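Local coordinates for pyridoxamine 5'-phosphate oxidase-related, FMN-binding (Mycobacterium smegmatis, PDB 3F7E), which probably binds the deazaflavin coenzyme F420 and uses it to reduce CH-CH groups of substrates such as aflatoxins, at residues W38-K50 with D112-T124. Sequence-based numbering, arbitrary orientation. Where two conformers were deposited one is given.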
ATOM      1  N   TRP A  38       4.711  15.260  -5.438  1.00 10.51           N
ATOM      2  CA  TRP A  38       5.733  14.887  -6.412  1.00 10.17           C
ATOM      3  C   TRP A  38       6.161  16.135  -7.156  1.00 10.30           C
ATOM      4  O   TRP A  38       5.312  16.877  -7.645  1.00 11.57           O
ATOM      5  CB  TRP A  38       5.119  13.882  -7.392  1.00 11.50           C
ATOM      6  CG  TRP A  38       5.938  13.551  -8.621  1.00 11.31           C
ATOM      7  CD1 TRP A  38       5.637  13.880  -9.940  1.00 14.21           C
ATOM      8  CD2 TRP A  38       7.144  12.787  -8.678  1.00 11.86           C
ATOM      9  NE1 TRP A  38       6.579  13.359 -10.781  1.00 15.85           N
ATOM     10  CE2 TRP A  38       7.525  12.699 -10.042  1.00 13.50           C
ATOM     11  CE3 TRP A  38       7.959  12.185  -7.707  1.00 11.78           C
ATOM     12  CZ2 TRP A  38       8.658  12.011 -10.459  1.00 14.26           C
ATOM     13  CZ3 TRP A  38       9.091  11.506  -8.120  1.00 12.16           C
ATOM     14  CH2 TRP A  38       9.437  11.431  -9.493  1.00 14.22           C
ATOM     15  N   ASP A  39       7.465  16.385  -7.222  1.00 10.20           N
ATOM     16  CA  ASP A  39       7.970  17.583  -7.899  1.00 10.90           C
ATOM     17  C   ASP A  39       8.662  17.267  -9.231  1.00 11.83           C
ATOM     18  O   ASP A  39       9.307  18.149  -9.799  1.00 12.52           O
ATOM     19  CB  ASP A  39       8.900  18.381  -6.961  1.00 10.95           C
ATOM     20  CG  ASP A  39      10.209  17.691  -6.687  1.00  9.63           C
ATOM     21  OD1 ASP A  39      11.017  18.309  -5.956  1.00 11.19           O
ATOM     22  OD2 ASP A  39      10.421  16.563  -7.203  1.00  9.64           O
ATOM     23  N   GLY A  40       8.517  16.035  -9.728  1.00 11.41           N
ATOM     24  CA  GLY A  40       9.197  15.568 -10.952  1.00 12.94           C
ATOM     25  C   GLY A  40      10.477  14.790 -10.671  1.00 12.69           C
ATOM     26  O   GLY A  40      11.029  14.132 -11.567  1.00 14.66           O
ATOM     27  N   GLU A  41      10.954  14.873  -9.429  1.00 11.75           N
ATOM     28  CA  GLU A  41      12.204  14.216  -9.021  1.00 11.22           C
ATOM     29  C   GLU A  41      12.083  13.399  -7.725  1.00  9.68           C
ATOM     30  O   GLU A  41      12.567  12.287  -7.660  1.00 10.34           O
ATOM     31  CB  GLU A  41      13.319  15.244  -8.897  1.00 12.55           C
ATOM     32  CG  GLU A  41      13.502  15.994 -10.228  1.00 16.60           C
ATOM     33  CD  GLU A  41      14.631  16.954 -10.246  1.00 22.02           C
ATOM     34  OE1 GLU A  41      15.354  17.067  -9.226  1.00 24.58           O
ATOM     35  OE2 GLU A  41      14.796  17.593 -11.313  1.00 25.22           O
ATOM     36  N   VAL A  42      11.429  13.965  -6.717  1.00  8.84           N
ATOM     37  CA  VAL A  42      11.286  13.298  -5.420  1.00  8.38           C
ATOM     38  C   VAL A  42       9.842  13.359  -4.950  1.00  8.13           C
ATOM     39  O   VAL A  42       9.063  14.243  -5.329  1.00  8.02           O
ATOM     40  CB  VAL A  42      12.254  13.894  -4.348  1.00  8.50           C
ATOM     41  CG1 VAL A  42      13.712  13.661  -4.734  1.00 10.42           C
ATOM     42  CG2 VAL A  42      11.953  15.340  -4.034  1.00  8.85           C
ATOM     43  N   LEU A  43       9.495  12.383  -4.119  1.00  7.34           N
ATOM     44  CA  LEU A  43       8.214  12.336  -3.389  1.00  6.72           C
ATOM     45  C   LEU A  43       8.427  12.923  -2.002  1.00  6.31           C
ATOM     46  O   LEU A  43       9.472  12.692  -1.379  1.00  7.65           O
ATOM     47  CB  LEU A  43       7.761  10.875  -3.219  1.00  7.55           C
ATOM     48  CG  LEU A  43       7.348  10.174  -4.523  1.00  7.87           C
ATOM     49  CD1 LEU A  43       7.399   8.638  -4.367  1.00  8.85           C
ATOM     50  CD2 LEU A  43       5.963  10.646  -5.001  1.00  9.02           C
ATOM     51  N   ARG A  44       7.441  13.668  -1.507  1.00  6.54           N
ATOM     52  CA  ARG A  44       7.491  14.189  -0.136  1.00  7.01           C
ATOM     53  C   ARG A  44       6.222  13.793   0.621  1.00  6.59           C
ATOM     54  O   ARG A  44       5.111  13.824   0.048  1.00  7.93           O
ATOM     55  CB  ARG A  44       7.648  15.713  -0.150  1.00  7.53           C
ATOM     56  CG  ARG A  44       9.016  16.163  -0.595  1.00  7.63           C
ATOM     57  CD  ARG A  44       9.117  17.715  -0.594  1.00 10.12           C
ATOM     58  NE  ARG A  44      10.487  18.197  -0.803  1.00 10.62           N
ATOM     59  CZ  ARG A  44      11.032  18.380  -2.000  1.00 10.23           C
ATOM     60  NH1 ARG A  44      10.324  18.167  -3.105  1.00 10.73           N
ATOM     61  NH2 ARG A  44      12.289  18.774  -2.091  1.00 12.89           N
ATOM     62  N   PHE A  45       6.415  13.450   1.901  1.00  6.52           N
ATOM     63  CA  PHE A  45       5.342  13.033   2.810  1.00  6.58           C
ATOM     64  C   PHE A  45       5.425  13.823   4.107  1.00  6.70           C
ATOM     65  O   PHE A  45       6.499  14.272   4.485  1.00  7.57           O
ATOM     66  CB  PHE A  45       5.485  11.541   3.160  1.00  7.36           C
ATOM     67  CG  PHE A  45       5.571  10.643   1.956  1.00  7.34           C
ATOM     68  CD1 PHE A  45       6.806  10.382   1.317  1.00  8.00           C
ATOM     69  CD2 PHE A  45       4.419  10.068   1.436  1.00  7.11           C
ATOM     70  CE1 PHE A  45       6.864   9.558   0.204  1.00  8.44           C
ATOM     71  CE2 PHE A  45       4.473   9.249   0.333  1.00  7.49           C
ATOM     72  CZ  PHE A  45       5.693   8.996  -0.295  1.00  7.69           C
ATOM     73  N   THR A  46       4.288  13.937   4.810  1.00  7.36           N
ATOM     74  CA  THR A  46       4.269  14.519   6.133  1.00  8.03           C
ATOM     75  C   THR A  46       4.219  13.380   7.154  1.00  8.45           C
ATOM     76  O   THR A  46       3.434  12.446   7.023  1.00  9.17           O
ATOM     77  CB  THR A  46       3.090  15.512   6.338  1.00  8.44           C
ATOM     78  OG1 THR A  46       3.114  16.013   7.677  1.00  9.00           O
ATOM     79  CG2 THR A  46       1.712  14.870   6.074  1.00 10.70           C
ATOM     80  N   HIS A  47       5.102  13.457   8.153  1.00  9.09           N
ATOM     81  CA  HIS A  47       5.182  12.454   9.244  1.00 10.57           C
ATOM     82  C   HIS A  47       5.413  13.231  10.545  1.00  9.32           C
ATOM     83  O   HIS A  47       5.781  14.410  10.545  1.00  9.13           O
ATOM     84  CB  HIS A  47       6.409  11.498   9.082  1.00 12.80           C
ATOM     85  CG  HIS A  47       6.268  10.390   8.061  1.00 15.28           C
ATOM     86  ND1 HIS A  47       6.084  10.602   6.707  1.00 18.86           N
ATOM     87  CD2 HIS A  47       6.337   9.046   8.216  1.00 18.29           C
ATOM     88  CE1 HIS A  47       6.031   9.436   6.081  1.00 17.52           C
ATOM     89  NE2 HIS A  47       6.188   8.475   6.974  1.00 17.38           N
ATOM     90  N   THR A  48       5.250  12.555  11.674  1.00  9.67           N
ATOM     91  CA  THR A  48       5.834  13.081  12.909  1.00 11.20           C
ATOM     92  C   THR A  48       6.989  12.191  13.367  1.00 11.53           C
ATOM     93  O   THR A  48       7.123  11.025  12.973  1.00 13.70           O
ATOM     94  CB  THR A  48       4.850  13.251  14.067  1.00 12.39           C
ATOM     95  OG1 THR A  48       4.713  11.981  14.690  1.00 15.00           O
ATOM     96  CG2 THR A  48       3.508  13.836  13.600  1.00 12.74           C
ATOM     97  N   THR A  49       7.817  12.751  14.226  1.00 11.04           N
ATOM     98  CA  THR A  49       8.953  12.016  14.742  1.00 12.28           C
ATOM     99  C   THR A  49       8.595  11.023  15.861  1.00 13.12           C
ATOM    100  O   THR A  49       9.480  10.336  16.392  1.00 12.85           O
ATOM    101  CB  THR A  49       9.963  12.978  15.333  1.00 12.93           C
ATOM    102  OG1 THR A  49       9.326  13.715  16.379  1.00 13.35           O
ATOM    103  CG2 THR A  49      10.503  13.936  14.257  1.00 14.20           C
ATOM    104  N   LYS A  50       7.310  10.955  16.200  0.60 13.47           N
ATOM    105  CA  LYS A  50       6.861  10.203  17.372  0.60 14.51           C
ATOM    106  C   LYS A  50       6.190   8.862  17.079  0.60 14.22           C
ATOM    107  O   LYS A  50       5.859   8.117  18.018  0.60 14.57           O
ATOM    108  CB  LYS A  50       5.923  11.070  18.216  0.60 16.07           C
ATOM    109  CG  LYS A  50       6.597  12.263  18.888  0.60 19.03           C
ATOM    110  CD  LYS A  50       5.735  12.807  20.014  0.60 23.59           C
ATOM    111  CE  LYS A  50       6.506  13.806  20.868  0.60 24.98           C
ATOM    112  NZ  LYS A  50       5.591  14.785  21.528  0.60 27.68           N
ATOM    113  N   ASP A 112       0.057  18.535  16.564  1.00 16.54           N
ATOM    114  CA  ASP A 112       1.367  17.885  16.710  1.00 15.12           C
ATOM    115  C   ASP A 112       2.461  18.577  15.893  1.00 14.03           C
ATOM    116  O   ASP A 112       3.544  18.010  15.680  1.00 13.61           O
ATOM    117  CB  ASP A 112       1.290  16.394  16.318  1.00 15.41           C
ATOM    118  CG  ASP A 112       0.905  16.179  14.846  1.00 15.86           C
ATOM    119  OD1 ASP A 112       0.998  17.123  14.040  1.00 16.40           O
ATOM    120  OD2 ASP A 112       0.476  15.070  14.474  1.00 16.80           O
ATOM    121  N   LYS A 113       2.184  19.787  15.427  1.00 13.45           N
ATOM    122  CA  LYS A 113       3.116  20.457  14.499  1.00 12.51           C
ATOM    123  C   LYS A 113       4.575  20.527  14.975  1.00 12.61           C
ATOM    124  O   LYS A 113       5.468  20.441  14.148  1.00 10.91           O
ATOM    125  CB  LYS A 113       2.588  21.842  14.113  1.00 12.97           C
ATOM    126  CG  LYS A 113       2.572  22.846  15.266  1.00 14.11           C
ATOM    127  CD  LYS A 113       2.011  24.195  14.832  1.00 16.53           C
ATOM    128  CE  LYS A 113       2.143  25.244  15.924  1.00 18.14           C
ATOM    129  NZ  LYS A 113       1.526  26.531  15.533  1.00 21.86           N
ATOM    130  N   ALA A 114       4.838  20.672  16.270  1.00 12.68           N
ATOM    131  CA  ALA A 114       6.226  20.765  16.747  1.00 12.82           C
ATOM    132  C   ALA A 114       7.038  19.528  16.348  1.00 12.23           C
ATOM    133  O   ALA A 114       8.257  19.617  16.194  1.00 12.94           O
ATOM    134  CB  ALA A 114       6.284  20.999  18.267  1.00 13.95           C
ATOM    135  N   ASP A 115       6.361  18.392  16.160  1.00 11.89           N
ATOM    136  CA  ASP A 115       7.024  17.131  15.834  1.00 11.24           C
ATOM    137  C   ASP A 115       6.912  16.734  14.354  1.00  9.73           C
ATOM    138  O   ASP A 115       7.323  15.634  13.962  1.00  9.64           O
ATOM    139  CB  ASP A 115       6.452  16.008  16.696  1.00 12.26           C
ATOM    140  CG  ASP A 115       6.600  16.293  18.173  1.00 15.75           C
ATOM    141  OD1 ASP A 115       7.679  16.770  18.571  1.00 18.58           O
ATOM    142  OD2 ASP A 115       5.645  16.030  18.933  1.00 18.95           O
ATOM    143  N   ARG A 116       6.357  17.622  13.525  1.00  9.36           N
ATOM    144  CA  ARG A 116       6.179  17.335  12.105  1.00  8.71           C
ATOM    145  C   ARG A 116       7.474  17.438  11.325  1.00  7.63           C
ATOM    146  O   ARG A 116       8.286  18.344  11.596  1.00  7.63           O
ATOM    147  CB  ARG A 116       5.112  18.271  11.496  1.00  9.53           C
ATOM    148  CG  ARG A 116       3.663  17.877  11.845  1.00 11.12           C
ATOM    149  CD  ARG A 116       3.153  16.760  10.955  1.00 10.43           C
ATOM    150  NE  ARG A 116       1.962  16.133  11.539  1.00 12.16           N
ATOM    151  CZ  ARG A 116       1.351  15.094  10.999  1.00 12.21           C
ATOM    152  NH1 ARG A 116       1.743  14.609   9.824  1.00 12.06           N
ATOM    153  NH2 ARG A 116       0.314  14.556  11.624  1.00 14.53           N
ATOM    154  N   VAL A 117       7.640  16.547  10.343  1.00  7.48           N
ATOM    155  CA  VAL A 117       8.776  16.561   9.435  1.00  7.49           C
ATOM    156  C   VAL A 117       8.272  16.330   8.016  1.00  7.14           C
ATOM    157  O   VAL A 117       7.144  15.857   7.783  1.00  7.54           O
ATOM    158  CB  VAL A 117       9.845  15.486   9.804  1.00  7.92           C
ATOM    159  CG1 VAL A 117      10.496  15.774  11.171  1.00  9.65           C
ATOM    160  CG2 VAL A 117       9.229  14.082   9.791  1.00  8.86           C
ATOM    161  N   ILE A 118       9.157  16.643   7.070  1.00  6.32           N
ATOM    162  CA  ILE A 118       8.979  16.333   5.658  1.00  6.66           C
ATOM    163  C   ILE A 118       9.917  15.185   5.334  1.00  6.15           C
ATOM    164  O   ILE A 118      11.127  15.299   5.543  1.00  7.33           O
ATOM    165  CB  ILE A 118       9.350  17.524   4.752  1.00  6.53           C
ATOM    166  CG1 ILE A 118       8.736  18.841   5.259  1.00  7.51           C
ATOM    167  CG2 ILE A 118       9.000  17.198   3.308  1.00  8.22           C
ATOM    168  CD1 ILE A 118       9.141  20.060   4.447  1.00  8.82           C
ATOM    169  N   ILE A 119       9.355  14.078   4.860  1.00  6.99           N
ATOM    170  CA  ILE A 119      10.162  12.910   4.454  1.00  7.01           C
ATOM    171  C   ILE A 119      10.353  12.966   2.944  1.00  6.65           C
ATOM    172  O   ILE A 119       9.357  13.041   2.217  1.00  7.04           O
ATOM    173  CB  ILE A 119       9.456  11.575   4.835  1.00  7.83           C
ATOM    174  CG1 ILE A 119       9.099  11.522   6.323  1.00 11.02           C
ATOM    175  CG2 ILE A 119      10.278  10.374   4.387  1.00  9.21           C
ATOM    176  CD1 ILE A 119      10.252  11.461   7.234  1.00 15.51           C
ATOM    177  N   VAL A 120      11.608  12.955   2.485  1.00  6.00           N
ATOM    178  CA  VAL A 120      11.928  13.141   1.065  1.00  6.88           C
ATOM    179  C   VAL A 120      12.464  11.829   0.501  1.00  6.09           C
ATOM    180  O   VAL A 120      13.471  11.312   1.008  1.00  7.16           O
ATOM    181  CB  VAL A 120      12.997  14.257   0.888  1.00  7.42           C
ATOM    182  CG1 VAL A 120      13.215  14.505  -0.573  1.00  8.74           C
ATOM    183  CG2 VAL A 120      12.546  15.517   1.620  1.00  8.70           C
ATOM    184  N   VAL A 121      11.784  11.286  -0.512  1.00  6.40           N
ATOM    185  CA  VAL A 121      12.103   9.978  -1.074  1.00  6.80           C
ATOM    186  C   VAL A 121      12.496  10.120  -2.547  1.00  6.47           C
ATOM    187  O   VAL A 121      11.760  10.706  -3.349  1.00  7.32           O
ATOM    188  CB  VAL A 121      10.875   9.034  -0.983  1.00  6.76           C
ATOM    189  CG1 VAL A 121      11.076   7.749  -1.793  1.00  7.88           C
ATOM    190  CG2 VAL A 121      10.554   8.733   0.477  1.00  6.98           C
ATOM    191  N   ARG A 122      13.662   9.580  -2.888  1.00  6.90           N
ATOM    192  CA  ARG A 122      14.136   9.544  -4.267  1.00  8.19           C
ATOM    193  C   ARG A 122      13.861   8.165  -4.855  1.00  7.50           C
ATOM    194  O   ARG A 122      14.331   7.166  -4.326  1.00  8.07           O
ATOM    195  CB  ARG A 122      15.617   9.862  -4.350  1.00  9.56           C
ATOM    196  CG  ARG A 122      16.101   9.897  -5.818  1.00 13.56           C
ATOM    197  CD  ARG A 122      17.459  10.521  -5.958  1.00 16.54           C
ATOM    198  NE  ARG A 122      17.464  11.870  -5.408  1.00 17.39           N
ATOM    199  CZ  ARG A 122      17.175  12.964  -6.107  1.00 16.60           C
ATOM    200  NH1 ARG A 122      16.906  12.886  -7.418  1.00 18.59           N
ATOM    201  NH2 ARG A 122      17.197  14.144  -5.502  1.00 16.83           N
ATOM    202  N   PRO A 123      13.068   8.094  -5.941  1.00  8.35           N
ATOM    203  CA  PRO A 123      12.794   6.809  -6.563  1.00  7.98           C
ATOM    204  C   PRO A 123      14.035   6.060  -7.025  1.00  7.21           C
ATOM    205  O   PRO A 123      14.982   6.668  -7.570  1.00  9.02           O
ATOM    206  CB  PRO A 123      11.886   7.168  -7.752  1.00  9.12           C
ATOM    207  CG  PRO A 123      11.199   8.434  -7.317  1.00 10.41           C
ATOM    208  CD  PRO A 123      12.317   9.175  -6.615  1.00  9.73           C
ATOM    209  N   THR A 124      13.986   4.736  -6.852  1.00  7.83           N
ATOM    210  CA  THR A 124      15.001   3.808  -7.372  1.00  9.47           C
ATOM    211  C   THR A 124      14.427   2.881  -8.435  1.00  8.87           C
ATOM    212  O   THR A 124      15.185   2.308  -9.208  1.00 10.05           O
ATOM    213  CB  THR A 124      15.599   2.946  -6.247  1.00 10.59           C
ATOM    214  OG1 THR A 124      14.524   2.286  -5.585  1.00 11.55           O
ATOM    215  CG2 THR A 124      16.417   3.783  -5.264  1.00 11.94           C
TER
HETATM  216  O   HOH W   1       5.086  17.806   7.697  1.00 10.14           O
HETATM  217  O   HOH W   2      10.469  16.027  17.039  1.00 28.41           O
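L43, F45 and H47 each exchange a pair of backbone hydrogen bonds with V121, I119 and V117, joining strand 43-48 to strand 116-124 as antiparallel neighbours; T49 N extends the series to D115 O (2.9 Å). The non-hydrogen-bonded pairs R44-V120, T46-I118 and T48-R116 alternate with them.

Van der Waals contacts occupy both faces. On that of L43, F45 and H47, the F45 ring turns its edge to V121 CG2 (CE1 to CG2 3.8 Å), while I119 CG1 lies over one face of the H47 imidazole, 3.2 Å from ND1, a buried nitrogen with no polar partner in the model. On the other face, the extended R44 chain passes I118 CG2 to a salt bridge with D39 OD1, and helix 93-101 covers R44 and I118 through F94. Past the last paired residues, W38 CZ3 packs on P123 CG.

Polar side chains gather near T48. With CG beside the backbone N and a bend at chi2 (-81°), R116 brings NH1 to T46 OG1 (2.9 Å), which lies 21° out of the guanidinium plane, while NE and NH2 grip D112 side-on. T48 CG2 lies over one guanidinium face, 3.5 Å from NE. A water links T46 OG1 to V117 O. Beyond, in one of its two conformers, K50 brings NZ to the syn side of D115 OD2 (2.9 Å), well out of the carboxylate plane, for a salt bridge.

Between strands 76-88 and 37-38, this pairing belongs to the antiparallel sheet of the FMN-binding split-barrel fold of pyridoxamine 5'-phosphate oxidase relatives.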